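Local coordinates for sulfhydryl oxidase 1 (PDB 3LLK), which catalyses FAD-dependent oxidation of thiols to disulfides, probably passing the electrons to molecular oxygen as in other sulfhydryl oxidases, at residues Pro57-Pro60 with Leu61-Asn64; Gln173-Ala176 with Ala177-Arg181. All coordinates share one frame; numbering follows the deposited sequence.

Interaction 1: Pro57-Pro60 with Leu61-Asn64; sequences PGRP and LVQN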
loop_
_atom_site.group_PDB
_atom_site.type_symbol
_atom_site.label_atom_id
_atom_site.label_comp_id
_atom_site.label_asym_id
_atom_site.label_seq_id
_atom_site.Cartn_x
_atom_site.Cartn_y
_atom_site.Cartn_z
ATOM N N PRO A 57 2.154 -8.924 -5.732
ATOM C CA PRO A 57 2.647 -9.395 -7.039
ATOM C C PRO A 57 4.138 -9.734 -7.011
ATOM O O PRO A 57 4.913 -9.218 -7.808
ATOM C CB PRO A 57 2.352 -8.209 -7.951
ATOM C CG PRO A 57 2.676 -7.037 -7.047
ATOM C CD PRO A 57 2.058 -7.448 -5.703
ATOM N N GLY A 58 4.529 -10.621 -6.103
ATOM C CA GLY A 58 5.932 -10.945 -5.961
ATOM C C GLY A 58 6.559 -11.987 -6.861
ATOM O O GLY A 58 5.881 -12.839 -7.436
ATOM N N ARG A 59 7.879 -11.892 -6.990
ATOM C CA ARG A 59 8.636 -12.850 -7.773
ATOM C C ARG A 59 8.573 -14.115 -6.925
ATOM O O ARG A 59 8.224 -14.052 -5.740
ATOM C CB ARG A 59 10.090 -12.403 -7.930
ATOM C CG ARG A 59 10.274 -11.029 -8.536
ATOM C CD ARG A 59 10.745 -10.032 -7.487
ATOM N NE ARG A 59 12.201 -9.908 -7.415
ATOM C CZ ARG A 59 13.035 -10.879 -7.054
ATOM N NH1 ARG A 59 12.575 -12.076 -6.722
ATOM N NH2 ARG A 59 14.342 -10.646 -7.022
ATOM N N PRO A 60 8.925 -15.274 -7.508
ATOM C CA PRO A 60 8.899 -16.554 -6.797
ATOM C C PRO A 60 9.550 -16.579 -5.413
ATOM O O PRO A 60 8.950 -17.065 -4.460
ATOM C CB PRO A 60 9.569 -17.511 -7.787
ATOM C CG PRO A 60 10.494 -16.608 -8.557
ATOM C CD PRO A 60 9.609 -15.418 -8.806
ATOM N N LEU A 61 10.770 -16.071 -5.291
ATOM C CA LEU A 61 11.429 -16.071 -3.988
ATOM C C LEU A 61 10.664 -15.237 -2.957
ATOM O O LEU A 61 10.546 -15.630 -1.796
ATOM C CB LEU A 61 12.858 -15.535 -4.104
ATOM C CG LEU A 61 13.974 -16.525 -4.436
ATOM C CD1 LEU A 61 15.288 -15.770 -4.596
ATOM C CD2 LEU A 61 14.078 -17.564 -3.327
ATOM N N VAL A 62 10.154 -14.086 -3.387
ATOM C CA VAL A 62 9.415 -13.197 -2.494
ATOM C C VAL A 62 8.061 -13.790 -2.107
ATOM O O VAL A 62 7.651 -13.714 -0.948
ATOM C CB VAL A 62 9.222 -11.796 -3.135
ATOM C CG1 VAL A 62 8.291 -10.933 -2.278
ATOM C CG2 VAL A 62 10.570 -11.106 -3.267
ATOM N N GLN A 63 7.372 -14.402 -3.063
ATOM C CA GLN A 63 6.081 -14.998 -2.755
ATOM C C GLN A 63 6.271 -16.180 -1.811
ATOM O O GLN A 63 5.441 -16.413 -0.928
ATOM C CB GLN A 63 5.376 -15.440 -4.037
ATOM C CG GLN A 63 3.884 -15.148 -4.042
ATOM C CD GLN A 63 3.557 -13.731 -3.585
ATOM O OE1 GLN A 63 4.275 -12.776 -3.895
ATOM N NE2 GLN A 63 2.464 -13.592 -2.849
ATOM N N ASN A 64 7.363 -16.925 -1.989
ATOM C CA ASN A 64 7.639 -18.063 -1.119
ATOM C C ASN A 64 7.938 -17.545 0.292
ATOM O O ASN A 64 7.564 -18.156 1.286
ATOM C CB ASN A 64 8.844 -18.862 -1.634
ATOM C CG ASN A 64 9.208 -20.021 -0.715
ATOM O OD1 ASN A 64 8.458 -20.994 -0.599
ATOM N ND2 ASN A 64 10.354 -19.912 -0.039
#
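Gln63 folds its side chain back over the start of its own helix, bringing OE1 up to the backbone of Gly58, five residues earlier. This carboxamide oxygen comes 3.1 Å from Gly58 N, a weak hydrogen bond because the N-H points well off the line to the oxygen (126°). The same OE1 also lies 3.2 Å from Gly58 CA, where the lack of a side chain lets the amide settle directly against the backbone. A strained first torsion (chi1 -139°) and a bend at chi2 turn the chain toward the loop. At the other end of the amide, NE2 bonds to the carbonyl of Ala53 and more weakly to that of Leu52; the firm bond to Ala53 sets which way round the amide lies, with OE1 only a weak second hold.

Arg59 is the N-cap residue, and its carbonyl receives Gln63 N at 2.8 Å in a nearly straight bond (163°). One residue on, Pro60 O takes Asn64 N at 2.9 Å, the donor tilted out of the carbonyl plane. Pro60 suits the first turn of a helix: an N-H there would find no carbonyl within the helix, so its lack costs nothing.

The Arg59 side chain, bent at chi2 and chi3, slants across Val62, its NH1 4.1 Å from CG2 of that residue. Its NE forms a salt bridge with Glu20 of helix 16-30. Val62 is buried and packs against Glu20 and Leu23 of that same helix.

With the Gly58 bond weak, the start of helix 60-75 probably depends more on its main-chain bonds and on the NE2 link to Ala53, while the charge of Glu20 may partly balance that of Arg59.

Interaction 2: Gln173-Ala176 with Ala177-Arg181; sequences QMAA and ASMHR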
loop_
_atom_site.group_PDB
_atom_site.type_symbol
_atom_site.label_atom_id
_atom_site.label_comp_id
_atom_site.label_asym_id
_atom_site.label_seq_id
_atom_site.Cartn_x
_atom_site.Cartn_y
_atom_site.Cartn_z
ATOM N N GLN A 173 -10.152 8.801 9.274
ATOM C CA GLN A 173 -11.277 9.726 9.225
ATOM C C GLN A 173 -12.167 9.366 8.040
ATOM O O GLN A 173 -13.398 9.371 8.143
ATOM C CB GLN A 173 -10.768 11.171 9.092
ATOM C CG GLN A 173 -9.856 11.600 10.240
ATOM C CD GLN A 173 -9.093 12.890 9.962
ATOM O OE1 GLN A 173 -8.760 13.193 8.815
ATOM N NE2 GLN A 173 -8.788 13.637 11.017
ATOM N N MET A 174 -11.530 9.030 6.924
ATOM C CA MET A 174 -12.249 8.674 5.716
ATOM C C MET A 174 -12.942 7.320 5.848
ATOM O O MET A 174 -14.118 7.185 5.507
ATOM C CB MET A 174 -11.287 8.673 4.517
ATOM C CG MET A 174 -10.498 9.981 4.343
ATOM S SD MET A 174 -9.663 10.178 2.745
ATOM C CE MET A 174 -8.134 9.236 3.008
ATOM N N ALA A 175 -12.220 6.328 6.362
ATOM C CA ALA A 175 -12.767 4.983 6.519
ATOM C C ALA A 175 -14.115 4.936 7.240
ATOM O O ALA A 175 -15.107 4.461 6.685
ATOM C CB ALA A 175 -11.760 4.093 7.245
ATOM N N ALA A 176 -14.151 5.431 8.472
ATOM C CA ALA A 176 -15.386 5.424 9.260
ATOM C C ALA A 176 -16.475 6.257 8.595
ATOM O O ALA A 176 -17.669 5.989 8.748
ATOM C CB ALA A 176 -15.113 5.951 10.668
ATOM N N ALA A 177 -16.059 7.276 7.857
ATOM C CA ALA A 177 -17.010 8.132 7.178
ATOM C C ALA A 177 -17.707 7.395 6.031
ATOM O O ALA A 177 -18.882 7.649 5.751
ATOM C CB ALA A 177 -16.302 9.380 6.655
ATOM N N SER A 178 -17.008 6.467 5.379
ATOM C CA SER A 178 -17.629 5.776 4.259
ATOM C C SER A 178 -17.075 4.423 3.821
ATOM O O SER A 178 -17.684 3.775 2.972
ATOM C CB SER A 178 -17.634 6.697 3.037
ATOM O OG SER A 178 -16.311 6.941 2.585
ATOM N N MET A 179 -15.943 3.983 4.363
ATOM C CA MET A 179 -15.410 2.696 3.923
ATOM C C MET A 179 -16.462 1.592 4.014
ATOM O O MET A 179 -16.380 0.579 3.311
ATOM C CB MET A 179 -14.176 2.291 4.730
ATOM C CG MET A 179 -13.493 1.060 4.144
ATOM S SD MET A 179 -12.052 0.486 5.040
ATOM C CE MET A 179 -10.816 1.610 4.403
ATOM N N HIS A 180 -17.458 1.803 4.870
ATOM C CA HIS A 180 -18.535 0.838 5.065
ATOM C C HIS A 180 -19.515 0.797 3.888
ATOM O O HIS A 180 -20.396 -0.059 3.845
ATOM C CB HIS A 180 -19.283 1.160 6.362
ATOM C CG HIS A 180 -19.865 2.538 6.394
ATOM N ND1 HIS A 180 -21.070 2.852 5.803
ATOM C CD2 HIS A 180 -19.397 3.691 6.928
ATOM C CE1 HIS A 180 -21.320 4.138 5.971
ATOM N NE2 HIS A 180 -20.320 4.672 6.650
ATOM N N ARG A 181 -19.356 1.715 2.935
ATOM C CA ARG A 181 -20.228 1.766 1.758
ATOM C C ARG A 181 -19.679 0.882 0.635
ATOM O O ARG A 181 -20.386 0.563 -0.324
ATOM C CB ARG A 181 -20.359 3.203 1.246
ATOM C CG ARG A 181 -19.109 3.728 0.557
ATOM C CD ARG A 181 -19.262 5.182 0.131
ATOM N NE ARG A 181 -17.979 5.744 -0.287
ATOM C CZ ARG A 181 -17.776 7.030 -0.562
ATOM N NH1 ARG A 181 -18.776 7.898 -0.469
ATOM N NH2 ARG A 181 -16.568 7.450 -0.922
HETATM O O HOH W 1 -14.690 8.804 3.458
#
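Ser178 N bonds back to Met174 O at 3.0 Å, bent at 137°, in the last turns of helix 165-179, and the backbone bonding is irregular on either side of it. Ala177 N reaches Gln173 O only weakly, at 3.4 Å. Ala175 O takes Met179 N and, weakly, Ser178 N; the 2.5 Å from Met179 N to Ala175 O is shorter than a normal hydrogen bond, so its detail is less sure. The helix also widens to a pi-type turn over 177-179.

Met179 stretches out with CG anti to its backbone N (chi1 -171°), then bends at chi3 to lay its terminal CE 3.9 Å from Ala175 CB. Leu151 and Arg155 of helix 150-161 and Trp191 of helix 185-203 also touch this methionine. A water 2.7 Å from Met174 O donates to it and is hydrogen-bonded to Ser178 OG at 2.6 Å, while Trp191 NE1 bonds to the same hydroxyl. The imidazole of His180 brings its edge to Ala176 O, in the ring plane, with CD2 3.4 Å away.

This is the C-terminal end of a helix, with mixed i+3 and i+4 bonding and a water on Met174 O, in the FAD-binding helical bundle of the Erv1/Alr family; the Met174 side chain lies about 6 Å from the bound FAD.

In the fold
Interaction 1 comes first along the chain and marks the start of a helix, 60-75; interaction 2 follows much later and marks the end of another, 165-179. Their centres are 32 Å apart, on opposite sides of the centre of the chain, and their nearest atoms remain about 19 Å from each other. They share no helix or sheet and belong to different parts of the protein, the first to the region related to FAD-dependent sulfhydryl oxidases and the second to the Erv1/Alr region. QSOX contains a pseudo-dimer of functional and degenerate oxidase domains, and the two contacts probably sit in different ones, interaction 2 being the one near the bound FAD.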